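PDB 6ZZ5: SmhB from Serratia marcescens, which is one component of the tripartite alpha-pore forming toxin Smh and, in this soluble form, probably awaits a change of shape before entering a membrane. Local coordinates for residues D10-Q15 with D326-I331; N75-Q80 with I330-M335; G189-T194 with G337-E342. All blocks are in the same frame, centred on the assembly; numbering follows the deposited sequence.

Interaction 1. Residues D10-Q15 with D326-I331; sequences DGMNAQ and DGTKII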
ATOM      1  N   ASP A  10      -3.837 -15.431  -0.034  1.00 19.46           N
ATOM      2  CA  ASP A  10      -2.556 -14.766  -0.366  1.00 22.45           C
ATOM      3  C   ASP A  10      -2.848 -13.384  -0.952  1.00 18.57           C
ATOM      4  O   ASP A  10      -2.098 -12.475  -0.625  1.00 18.82           O
ATOM      5  CB  ASP A  10      -1.733 -15.580  -1.361  1.00 21.84           C
ATOM      6  CG  ASP A  10      -1.196 -16.865  -0.761  1.00 30.03           C
ATOM      7  OD1 ASP A  10      -1.164 -16.987   0.506  1.00 27.16           O
ATOM      8  OD2 ASP A  10      -0.826 -17.726  -1.560  1.00 30.11           O
ATOM      9  N   GLY A  11      -3.873 -13.267  -1.805  1.00 17.98           N
ATOM     10  CA  GLY A  11      -4.281 -11.964  -2.396  1.00 18.69           C
ATOM     11  C   GLY A  11      -4.664 -10.963  -1.330  1.00 19.39           C
ATOM     12  O   GLY A  11      -4.250  -9.754  -1.417  1.00 18.64           O
ATOM     13  N   MET A  12      -5.489 -11.418  -0.379  1.00 19.46           N
ATOM     14  CA  MET A  12      -5.991 -10.579   0.723  1.00 16.43           C
ATOM     15  C   MET A  12      -4.797 -10.104   1.582  1.00 16.90           C
ATOM     16  O   MET A  12      -4.776  -8.917   1.932  1.00 15.81           O
ATOM     17  CB  MET A  12      -6.967 -11.365   1.591  1.00 17.89           C
ATOM     18  CG  MET A  12      -7.428 -10.569   2.731  1.00 18.94           C
ATOM     19  SD  MET A  12      -8.616 -11.492   3.709  1.00 21.04           S
ATOM     20  CE  MET A  12      -7.606 -12.719   4.518  1.00 22.23           C
ATOM     21  N   ASN A  13      -3.897 -11.001   1.969  1.00 18.33           N
ATOM     22  CA  ASN A  13      -2.744 -10.661   2.833  1.00 18.18           C
ATOM     23  C   ASN A  13      -1.856  -9.632   2.095  1.00 21.02           C
ATOM     24  O   ASN A  13      -1.476  -8.625   2.745  1.00 16.57           O
ATOM     25  CB  ASN A  13      -1.925 -11.882   3.240  1.00 20.46           C
ATOM     26  CG  ASN A  13      -2.641 -12.796   4.227  1.00 19.48           C
ATOM     27  OD1 ASN A  13      -3.628 -12.398   4.848  1.00 17.24           O
ATOM     28  ND2 ASN A  13      -2.103 -13.998   4.403  1.00 19.84           N
ATOM     29  N   ALA A  14      -1.577  -9.850   0.801  1.00 16.43           N
ATOM     30  CA  ALA A  14      -0.645  -8.995   0.022  1.00 18.01           C
ATOM     31  C   ALA A  14      -1.283  -7.620  -0.202  1.00 21.71           C
ATOM     32  O   ALA A  14      -0.594  -6.612  -0.029  1.00 19.66           O
ATOM     33  CB  ALA A  14      -0.261  -9.660  -1.274  1.00 18.54           C
ATOM     34  N   GLN A  15      -2.590  -7.560  -0.508  1.00 15.51           N
ATOM     35  CA  GLN A  15      -3.206  -6.278  -0.850  1.00 16.57           C
ATOM     36  C   GLN A  15      -3.368  -5.460   0.422  1.00 14.52           C
ATOM     37  O   GLN A  15      -3.164  -4.268   0.362  1.00 14.09           O
ATOM     38  CB  GLN A  15      -4.573  -6.431  -1.470  1.00 18.06           C
ATOM     39  CG  GLN A  15      -5.127  -5.128  -1.973  1.00 16.80           C
ATOM     40  CD  GLN A  15      -6.405  -5.281  -2.769  1.00 19.38           C
ATOM     41  OE1 GLN A  15      -7.348  -5.960  -2.396  1.00 17.23           O
ATOM     42  NE2 GLN A  15      -6.474  -4.554  -3.862  1.00 16.66           N
ATOM     43  N   ASP A 326     -10.249 -16.039  10.079  1.00 18.89           N
ATOM     44  CA  ASP A 326      -9.373 -15.435  11.126  1.00 20.71           C
ATOM     45  C   ASP A 326      -8.627 -14.226  10.520  1.00 18.23           C
ATOM     46  O   ASP A 326      -8.572 -13.165  11.178  1.00 19.43           O
ATOM     47  CB  ASP A 326      -8.375 -16.460  11.663  1.00 22.37           C
ATOM     48  CG  ASP A 326      -8.966 -17.529  12.557  1.00 27.89           C
ATOM     49  OD1 ASP A 326     -10.156 -17.419  12.901  1.00 23.82           O
ATOM     50  OD2 ASP A 326      -8.205 -18.424  12.983  1.00 29.43           O
ATOM     51  N   GLY A 327      -8.045 -14.397   9.343  1.00 18.17           N
ATOM     52  CA  GLY A 327      -7.295 -13.333   8.634  1.00 21.47           C
ATOM     53  C   GLY A 327      -8.166 -12.129   8.395  1.00 23.85           C
ATOM     54  O   GLY A 327      -7.724 -11.004   8.658  1.00 17.24           O
ATOM     55  N   THR A 328      -9.386 -12.323   7.872  1.00 19.17           N
ATOM     56  CA  THR A 328     -10.277 -11.174   7.587  1.00 18.07           C
ATOM     57  C   THR A 328     -10.486 -10.378   8.876  1.00 17.51           C
ATOM     58  O   THR A 328     -10.543  -9.140   8.785  1.00 21.85           O
ATOM     59  CB  THR A 328     -11.645 -11.577   6.998  1.00 18.52           C
ATOM     60  OG1 THR A 328     -12.394 -12.381   7.930  1.00 18.12           O
ATOM     61  CG2 THR A 328     -11.458 -12.301   5.667  1.00 15.67           C
ATOM     62  N   LYS A 329     -10.657 -11.041  10.004  1.00 18.64           N
ATOM     63  CA  LYS A 329     -10.994 -10.379  11.296  1.00 17.68           C
ATOM     64  C   LYS A 329      -9.750  -9.600  11.780  1.00 19.16           C
ATOM     65  O   LYS A 329      -9.884  -8.425  12.209  1.00 21.00           O
ATOM     66  CB  LYS A 329     -11.409 -11.389  12.376  1.00 22.73           C
ATOM     67  CG  LYS A 329     -12.731 -12.136  12.117  1.00 31.01           C
ATOM     68  CD  LYS A 329     -13.039 -13.204  13.188  1.00 35.74           C
ATOM     69  CE  LYS A 329     -13.936 -14.347  12.734  1.00 37.52           C
ATOM     70  NZ  LYS A 329     -15.253 -13.808  12.357  1.00 46.09           N
ATOM     71  N   ILE A 330      -8.598 -10.222  11.702  1.00 18.71           N
ATOM     72  CA  ILE A 330      -7.314  -9.613  12.188  1.00 18.73           C
ATOM     73  C   ILE A 330      -6.988  -8.434  11.274  1.00 18.14           C
ATOM     74  O   ILE A 330      -6.678  -7.352  11.794  1.00 20.80           O
ATOM     75  CB  ILE A 330      -6.185 -10.630  12.264  1.00 20.50           C
ATOM     76  CG1 ILE A 330      -6.553 -11.808  13.178  1.00 23.48           C
ATOM     77  CG2 ILE A 330      -4.898  -9.945  12.744  1.00 21.86           C
ATOM     78  CD1 ILE A 330      -5.647 -13.009  12.994  1.00 24.67           C
ATOM     79  N   ILE A 331      -7.129  -8.625   9.983  1.00 20.10           N
ATOM     80  CA  ILE A 331      -6.810  -7.569   8.995  1.00 22.48           C
ATOM     81  C   ILE A 331      -7.716  -6.378   9.231  1.00 22.03           C
ATOM     82  O   ILE A 331      -7.198  -5.228   9.322  1.00 18.71           O
ATOM     83  CB  ILE A 331      -6.834  -8.095   7.555  1.00 18.08           C
ATOM     84  CG1 ILE A 331      -5.660  -9.041   7.362  1.00 16.55           C
ATOM     85  CG2 ILE A 331      -6.806  -6.972   6.555  1.00 17.57           C
ATOM     86  CD1 ILE A 331      -5.721  -9.791   6.088  1.00 18.30           C
TER

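Interaction 2. Residues N75-Q80 with I330-M335; sequences NVTNIQ and IIKQQM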
ATOM      1  N   ASN A  75     -13.078  -5.074   0.255  1.00 17.89           N
ATOM      2  CA  ASN A  75     -12.704  -6.350  -0.369  1.00 15.29           C
ATOM      3  C   ASN A  75     -12.533  -7.360   0.772  1.00 16.45           C
ATOM      4  O   ASN A  75     -12.967  -8.519   0.634  1.00 15.57           O
ATOM      5  CB  ASN A  75     -11.427  -6.266  -1.185  1.00 16.69           C
ATOM      6  CG  ASN A  75     -11.059  -7.627  -1.725  1.00 17.82           C
ATOM      7  OD1 ASN A  75     -11.745  -8.112  -2.611  1.00 19.45           O
ATOM      8  ND2 ASN A  75      -9.972  -8.207  -1.235  1.00 16.94           N
ATOM      9  N   VAL A  76     -11.890  -6.965   1.867  1.00 14.61           N
ATOM     10  CA  VAL A  76     -11.649  -7.909   2.987  1.00 16.18           C
ATOM     11  C   VAL A  76     -13.015  -8.315   3.561  1.00 15.62           C
ATOM     12  O   VAL A  76     -13.169  -9.510   3.914  1.00 16.43           O
ATOM     13  CB  VAL A  76     -10.725  -7.304   4.068  1.00 16.11           C
ATOM     14  CG1 VAL A  76     -10.633  -8.221   5.251  1.00 21.61           C
ATOM     15  CG2 VAL A  76      -9.355  -6.972   3.525  1.00 18.59           C
ATOM     16  N   THR A  77     -13.925  -7.387   3.763  1.00 15.72           N
ATOM     17  CA  THR A  77     -15.306  -7.686   4.236  1.00 20.52           C
ATOM     18  C   THR A  77     -15.997  -8.666   3.262  1.00 18.28           C
ATOM     19  O   THR A  77     -16.729  -9.584   3.691  1.00 17.54           O
ATOM     20  CB  THR A  77     -16.146  -6.402   4.357  1.00 23.24           C
ATOM     21  OG1 THR A  77     -15.393  -5.575   5.250  1.00 20.34           O
ATOM     22  CG2 THR A  77     -17.551  -6.662   4.875  1.00 28.17           C
ATOM     23  N   ASN A  78     -15.787  -8.484   1.973  1.00 18.95           N
ATOM     24  CA  ASN A  78     -16.421  -9.348   0.929  1.00 20.39           C
ATOM     25  C   ASN A  78     -15.855 -10.759   1.037  1.00 20.09           C
ATOM     26  O   ASN A  78     -16.615 -11.692   0.895  1.00 18.55           O
ATOM     27  CB  ASN A  78     -16.194  -8.797  -0.485  1.00 16.62           C
ATOM     28  CG  ASN A  78     -16.922  -7.504  -0.725  1.00 19.41           C
ATOM     29  OD1 ASN A  78     -17.823  -7.171   0.038  1.00 17.98           O
ATOM     30  ND2 ASN A  78     -16.579  -6.796  -1.792  1.00 19.32           N
ATOM     31  N   ILE A  79     -14.541 -10.903   1.252  1.00 18.79           N
ATOM     32  CA  ILE A  79     -13.928 -12.228   1.452  1.00 17.58           C
ATOM     33  C   ILE A  79     -14.607 -12.851   2.671  1.00 18.82           C
ATOM     34  O   ILE A  79     -14.961 -14.011   2.631  1.00 18.34           O
ATOM     35  CB  ILE A  79     -12.404 -12.109   1.611  1.00 17.71           C
ATOM     36  CG1 ILE A  79     -11.791 -11.568   0.299  1.00 19.79           C
ATOM     37  CG2 ILE A  79     -11.827 -13.444   2.025  1.00 18.89           C
ATOM     38  CD1 ILE A  79     -10.319 -11.405   0.337  1.00 22.49           C
ATOM     39  N   GLN A  80     -14.704 -12.110   3.772  1.00 16.43           N
ATOM     40  CA  GLN A  80     -15.297 -12.640   5.003  1.00 16.71           C
ATOM     41  C   GLN A  80     -16.708 -13.135   4.658  1.00 17.25           C
ATOM     42  O   GLN A  80     -17.050 -14.266   5.063  1.00 19.63           O
ATOM     43  CB  GLN A  80     -15.337 -11.588   6.093  1.00 18.23           C
ATOM     44  CG  GLN A  80     -15.802 -12.117   7.432  1.00 19.53           C
ATOM     45  CD  GLN A  80     -15.661 -11.072   8.499  1.00 21.64           C
ATOM     46  OE1 GLN A  80     -16.633 -10.460   8.822  1.00 24.32           O
ATOM     47  NE2 GLN A  80     -14.455 -10.819   8.992  1.00 20.51           N
ATOM     48  N   ILE A 330      -8.598 -10.222  11.702  1.00 18.71           N
ATOM     49  CA  ILE A 330      -7.314  -9.613  12.188  1.00 18.73           C
ATOM     50  C   ILE A 330      -6.988  -8.434  11.274  1.00 18.14           C
ATOM     51  O   ILE A 330      -6.678  -7.352  11.794  1.00 20.80           O
ATOM     52  CB  ILE A 330      -6.185 -10.630  12.264  1.00 20.50           C
ATOM     53  CG1 ILE A 330      -6.553 -11.808  13.178  1.00 23.48           C
ATOM     54  CG2 ILE A 330      -4.898  -9.945  12.744  1.00 21.86           C
ATOM     55  CD1 ILE A 330      -5.647 -13.009  12.994  1.00 24.67           C
ATOM     56  N   ILE A 331      -7.129  -8.625   9.983  1.00 20.10           N
ATOM     57  CA  ILE A 331      -6.810  -7.569   8.995  1.00 22.48           C
ATOM     58  C   ILE A 331      -7.716  -6.378   9.231  1.00 22.03           C
ATOM     59  O   ILE A 331      -7.198  -5.228   9.322  1.00 18.71           O
ATOM     60  CB  ILE A 331      -6.834  -8.095   7.555  1.00 18.08           C
ATOM     61  CG1 ILE A 331      -5.660  -9.041   7.362  1.00 16.55           C
ATOM     62  CG2 ILE A 331      -6.806  -6.972   6.555  1.00 17.57           C
ATOM     63  CD1 ILE A 331      -5.721  -9.791   6.088  1.00 18.30           C
ATOM     64  N   LYS A 332      -9.020  -6.593   9.377  1.00 21.08           N
ATOM     65  CA  LYS A 332      -9.899  -5.417   9.605  1.00 23.31           C
ATOM     66  C   LYS A 332      -9.455  -4.639  10.857  1.00 19.88           C
ATOM     67  O   LYS A 332      -9.450  -3.376  10.818  1.00 19.46           O
ATOM     68  CB  LYS A 332     -11.350  -5.872   9.606  1.00 24.93           C
ATOM     69  CG  LYS A 332     -11.849  -6.180   8.192  1.00 30.69           C
ATOM     70  CD  LYS A 332     -13.160  -6.964   8.185  1.00 33.24           C
ATOM     71  CE  LYS A 332     -14.259  -6.179   8.836  1.00 34.59           C
ATOM     72  NZ  LYS A 332     -15.187  -5.690   7.817  1.00 39.36           N
ATOM     73  N   GLN A 333      -9.150  -5.337  11.940  1.00 17.85           N
ATOM     74  CA  GLN A 333      -8.716  -4.715  13.217  1.00 20.56           C
ATOM     75  C   GLN A 333      -7.402  -3.955  12.998  1.00 19.19           C
ATOM     76  O   GLN A 333      -7.253  -2.816  13.456  1.00 21.03           O
ATOM     77  CB  GLN A 333      -8.508  -5.773  14.308  1.00 22.95           C
ATOM     78  CG  GLN A 333      -9.786  -6.358  14.895  1.00 35.82           C
ATOM     79  CD  GLN A 333      -9.426  -7.332  15.998  1.00 36.52           C
ATOM     80  OE1 GLN A 333      -8.633  -8.252  15.802  1.00 51.64           O
ATOM     81  NE2 GLN A 333      -9.933  -7.080  17.185  1.00 41.47           N
ATOM     82  N   GLN A 334      -6.443  -4.571  12.337  1.00 19.63           N
ATOM     83  CA  GLN A 334      -5.134  -3.902  12.060  1.00 21.94           C
ATOM     84  C   GLN A 334      -5.319  -2.645  11.217  1.00 19.79           C
ATOM     85  O   GLN A 334      -4.668  -1.669  11.491  1.00 22.12           O
ATOM     86  CB  GLN A 334      -4.189  -4.815  11.301  1.00 22.15           C
ATOM     87  CG  GLN A 334      -3.729  -5.942  12.172  1.00 29.26           C
ATOM     88  CD  GLN A 334      -2.484  -5.714  12.986  1.00 28.02           C
ATOM     89  OE1 GLN A 334      -1.907  -4.617  13.057  1.00 31.01           O
ATOM     90  NE2 GLN A 334      -2.116  -6.798  13.660  1.00 28.06           N
ATOM     91  N   MET A 335      -6.162  -2.701  10.189  1.00 20.41           N
ATOM     92  CA  MET A 335      -6.364  -1.572   9.255  1.00 20.05           C
ATOM     93  C   MET A 335      -7.076  -0.438   9.975  1.00 25.32           C
ATOM     94  O   MET A 335      -6.758   0.716   9.681  1.00 22.00           O
ATOM     95  CB  MET A 335      -7.093  -2.030   7.989  1.00 20.64           C
ATOM     96  CG  MET A 335      -6.200  -2.988   7.216  1.00 24.29           C
ATOM     97  SD  MET A 335      -6.835  -3.440   5.603  1.00 28.98           S
ATOM     98  CE  MET A 335      -6.290  -1.969   4.722  1.00 28.05           C
TER

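Interaction 3. Residues G189-T194 with G337-E342; sequences GGAIVT and GVVVRE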
ATOM      1  N   GLY A 189      -3.758  -8.984  18.339  1.00 24.52           N
ATOM      2  CA  GLY A 189      -3.564  -7.962  19.379  1.00 23.45           C
ATOM      3  C   GLY A 189      -2.477  -6.955  19.030  1.00 27.42           C
ATOM      4  O   GLY A 189      -2.270  -6.056  19.833  1.00 27.96           O
ATOM      5  N   GLY A 190      -1.776  -7.125  17.902  1.00 23.08           N
ATOM      6  CA  GLY A 190      -0.688  -6.251  17.492  1.00 20.96           C
ATOM      7  C   GLY A 190      -1.230  -5.028  16.769  1.00 21.15           C
ATOM      8  O   GLY A 190      -2.439  -4.896  16.530  1.00 20.62           O
ATOM      9  N   ALA A 191      -0.326  -4.135  16.441  1.00 22.54           N
ATOM     10  CA  ALA A 191      -0.658  -2.913  15.703  1.00 23.83           C
ATOM     11  C   ALA A 191       0.499  -2.566  14.773  1.00 23.35           C
ATOM     12  O   ALA A 191       1.636  -3.066  14.959  1.00 23.71           O
ATOM     13  CB  ALA A 191      -0.954  -1.784  16.672  1.00 25.31           C
ATOM     14  N   ILE A 192       0.187  -1.750  13.775  1.00 19.80           N
ATOM     15  CA  ILE A 192       1.164  -1.099  12.890  1.00 19.05           C
ATOM     16  C   ILE A 192       1.344   0.332  13.417  1.00 20.80           C
ATOM     17  O   ILE A 192       0.354   0.991  13.666  1.00 21.36           O
ATOM     18  CB  ILE A 192       0.678  -1.193  11.447  1.00 21.25           C
ATOM     19  CG1 ILE A 192       0.523  -2.667  11.050  1.00 24.25           C
ATOM     20  CG2 ILE A 192       1.600  -0.430  10.504  1.00 20.40           C
ATOM     21  CD1 ILE A 192       1.808  -3.392  11.015  1.00 29.50           C
ATOM     22  N   VAL A 193       2.575   0.757  13.630  1.00 17.66           N
ATOM     23  CA  VAL A 193       2.902   2.112  14.151  1.00 22.59           C
ATOM     24  C   VAL A 193       3.575   2.887  13.019  1.00 21.05           C
ATOM     25  O   VAL A 193       4.539   2.296  12.394  1.00 20.03           O
ATOM     26  CB  VAL A 193       3.860   2.016  15.345  1.00 25.52           C
ATOM     27  CG1 VAL A 193       4.193   3.405  15.861  1.00 26.27           C
ATOM     28  CG2 VAL A 193       3.267   1.159  16.451  1.00 30.96           C
ATOM     29  N   THR A 194       3.212   4.149  12.841  1.00 18.96           N
ATOM     30  CA  THR A 194       3.678   4.951  11.684  1.00 19.19           C
ATOM     31  C   THR A 194       4.133   6.308  12.179  1.00 18.37           C
ATOM     32  O   THR A 194       3.714   6.780  13.267  1.00 22.07           O
ATOM     33  CB  THR A 194       2.628   5.084  10.561  1.00 18.29           C
ATOM     34  OG1 THR A 194       1.513   5.861  10.996  1.00 20.64           O
ATOM     35  CG2 THR A 194       2.097   3.752  10.125  1.00 20.88           C
ATOM     36  N   GLY A 337      -6.681   0.115  13.217  1.00 24.07           N
ATOM     37  CA  GLY A 337      -5.994   0.348  14.511  1.00 22.25           C
ATOM     38  C   GLY A 337      -4.593   0.916  14.312  1.00 23.05           C
ATOM     39  O   GLY A 337      -3.815   0.916  15.275  1.00 24.45           O
ATOM     40  N   VAL A 338      -4.256   1.373  13.102  1.00 21.57           N
ATOM     41  CA  VAL A 338      -2.911   1.984  12.837  1.00 23.58           C
ATOM     42  C   VAL A 338      -2.620   3.083  13.854  1.00 23.29           C
ATOM     43  O   VAL A 338      -3.480   3.912  14.096  1.00 24.06           O
ATOM     44  CB  VAL A 338      -2.755   2.474  11.396  1.00 24.18           C
ATOM     45  CG1 VAL A 338      -1.393   3.144  11.217  1.00 25.64           C
ATOM     46  CG2 VAL A 338      -2.938   1.330  10.417  1.00 20.73           C
ATOM     47  N   VAL A 339      -1.431   3.057  14.448  1.00 23.40           N
ATOM     48  CA  VAL A 339      -0.943   4.035  15.467  1.00 22.80           C
ATOM     49  C   VAL A 339      -0.064   5.061  14.786  1.00 22.83           C
ATOM     50  O   VAL A 339       0.772   4.666  13.957  1.00 22.27           O
ATOM     51  CB  VAL A 339      -0.190   3.277  16.569  1.00 25.12           C
ATOM     52  CG1 VAL A 339       0.512   4.193  17.564  1.00 24.43           C
ATOM     53  CG2 VAL A 339      -1.165   2.331  17.269  1.00 29.95           C
ATOM     54  N   VAL A 340      -0.363   6.333  14.991  1.00 20.82           N
ATOM     55  CA  VAL A 340       0.451   7.452  14.428  1.00 22.16           C
ATOM     56  C   VAL A 340       1.231   8.085  15.570  1.00 19.56           C
ATOM     57  O   VAL A 340       0.619   8.424  16.581  1.00 25.79           O
ATOM     58  CB  VAL A 340      -0.411   8.466  13.660  1.00 26.53           C
ATOM     59  CG1 VAL A 340       0.406   9.609  13.109  1.00 26.12           C
ATOM     60  CG2 VAL A 340      -1.134   7.789  12.533  1.00 25.75           C
ATOM     61  N   ARG A 341       2.539   8.126  15.450  1.00 20.60           N
ATOM     62  CA  ARG A 341       3.386   8.964  16.328  1.00 21.58           C
ATOM     63  C   ARG A 341       3.777  10.273  15.616  1.00 20.48           C
ATOM     64  O   ARG A 341       4.196  10.239  14.490  1.00 20.17           O
ATOM     65  CB  ARG A 341       4.610   8.192  16.803  1.00 27.01           C
ATOM     66  CG  ARG A 341       4.230   6.913  17.522  1.00 28.14           C
ATOM     67  CD  ARG A 341       5.159   6.690  18.646  1.00 38.48           C
ATOM     68  NE  ARG A 341       4.786   5.514  19.390  1.00 40.74           N
ATOM     69  CZ  ARG A 341       5.628   4.878  20.185  1.00 40.14           C
ATOM     70  NH1 ARG A 341       6.897   5.253  20.268  1.00 37.66           N
ATOM     71  NH2 ARG A 341       5.205   3.833  20.863  1.00 33.74           N
ATOM     72  N   GLU A 342       3.699  11.372  16.329  1.00 22.27           N
ATOM     73  CA  GLU A 342       4.155  12.721  15.901  1.00 24.14           C
ATOM     74  C   GLU A 342       5.679  12.793  16.075  1.00 26.51           C
ATOM     75  O   GLU A 342       6.238  12.373  17.119  1.00 24.09           O
ATOM     76  CB  GLU A 342       3.471  13.827  16.730  1.00 27.95           C
ATOM     77  CG  GLU A 342       1.933  13.817  16.561  1.00 34.97           C
ATOM     78  CD  GLU A 342       1.440  13.780  15.107  1.00 32.88           C
ATOM     79  OE1 GLU A 342       2.050  14.436  14.247  1.00 28.08           O
ATOM     80  OE2 GLU A 342       0.466  13.065  14.794  1.00 27.38           O
TER

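Interaction 1. Residues D10-Q15 with D326-I331
Met12 reaches from helix 4-30 to Thr328 and Ile331 on helix 321-336 and supplies most of the contact between residues 10-15 and 326-331. Its CG stands anti to the backbone N (chi1 177°), and the chain runs straight as far as SD. CB meets Ile79 of helix 44-92. CG comes 3.8 Å from Ile331 CD1, and SD lies 3.5 Å from Thr328 CG2, the two side chains crossing at about a right angle. The turn at chi3 (72°) then brings CE over the backbone of the facing helix, 4.0 Å from Gly327 C, while Ile331 CD1 is 3.8 Å from the same methyl. Gly327 has no side chain, and the CE methyl of Met12 lies against its backbone.

Asn13 adds a smaller touch, its OD1 sitting 3.6 Å from Ile331 CD1, so that this methyl faces both the Met12 chain and the amide oxygen. No hydrogen bond links the two segments. Thr328 OG1 instead bonds to Leu325 O one turn back, leaving its CG2 methyl for the sulfur.

The local axes run nearly parallel, 13° apart, with a closest approach of 10.8 Å. Met12 and Ile331 together span this near-parallel pair in the buried interior of the alpha-helical bundle, as in toxins of the HBL family.

Interaction 2. Residues N75-Q80 with I330-M335
An antiparallel helix pair of the bundle, helix 44-92 against helix 321-336, is joined here by Val76, Thr77 and Gln80 on one side and Ile331 and Lys332 on the other. The local axes approach to 10.3 Å and run 159° apart, with Val76 and Lys332 closest in backbone register.

Lys332 carries most of the contact. Its aliphatic part slides past Val76 in the opposite direction, and CG rests 3.8 Å from Val76 CG1. Beyond CG the chain bends at chi3 (62°), which turns CE aside, and again at chi4, which brings NZ round to Thr77. There NZ donates a hydrogen bond of 2.6 Å to Thr77 OG1, the two side chains crossing at about a right angle. Thr77 OG1 stands beside its own backbone N, anti to the carbonyl carbon (chi1 -57°), and also makes a weak hydrogen bond to Ile73 O one turn earlier. The hydroxyl is thus shared between the lysine and, more weakly, a backbone carbonyl of its own helix.

Gln80 crosses the same lysine chain one turn further on. Its NE2 is 4.1 Å from Lys332 CD, a packing contact with the aliphatic chain; the polar partner of this nitrogen is Thr328 OG1.

On the inner side, Val76 CG2 meets Ile331 CG2 at 4.0 Å. Both side chains also touch Ser16 of helix 4-30, which brings a third helix against this seam. Asn75 and Ile79 touch Met281 of helix 252-300, and Asn75 OD1 accepts a bond from Trp285 NE1 of the same helix.

A buried apolar pair and, on the more exposed side, a lysine bonded to a hydroxyl thus join two antiparallel helices of the HBL-type helical bundle.

Interaction 3. Residues G189-T194 with G337-E342
Three backbone hydrogen bonds join Ile192 and Thr194 to Val339 and Arg341 in a short parallel ladder. Val339 N donates to Ile192 O over 2.8 Å in an almost straight bond (178°). Thr194 N bonds to Val339 O at 2.7 Å, but more bent, with an angle of 140° at the hydrogen and the donor tilted from the carbonyl plane. Arg341 N closes the series on Thr194 O at 2.8 Å. Val339 therefore uses both its N and its O toward the same neighbouring strand, as one of the two residues of a parallel bridge does. CA-H...O contacts fill in between, among them Val193 CA to Val339 O at 3.3 Å.

Side chains alternate about this ladder. On one face Val193 and Val339 lie side by side, pointing the same way, and Val193 CG2 is 4.1 Å from Val339 CB. Val339 CG2 also meets Ala191 CB. Further along, Arg341 CG packs on Val193 CG1 at 3.9 Å. On the other face Thr194 CG2, anti to its carbonyl carbon, meets Val338 CG1 at 3.7 Å, while Thr194 OG1 lies near Val340 CG2.

Gly337 leaves helical geometry just before strand 339-340, which forms one outer edge of the four-stranded mixed sheet. Strand 191-196 is bonded on its other edge to strand 216-221, through Ala191 with Ala221 and Val193 with Met219. Leu20 and Thr24 of helix 4-30 cover the Thr194 face, and Arg341 reaches Phe352 and Leu356 of helix 349-359.

Overall arrangement
Helix 321-336 and the strand that follows it connect all three contacts. The segments of interactions 1 and 2 overlap at Ile330 and Ile331, of which Ile331 packs in both, and their centres are only 6 Å apart. They touch directly: Thr328 OG1 of interaction 1 lies 2.8 Å from Gln80 NE2 of interaction 2, a probable hydrogen bond, and Thr328 O packs 3.7 Å from Val76 CG1. Helix 321-336 thus lies against both helix 4-30 and helix 44-92. Interaction 3 lies about 17 Å from each of the others, centre to centre. It touches interaction 2 where Gln334 OE1 comes 3.4 Å from Ala191 CA, so the helical bundle and the small sheet meet at the end of this helix.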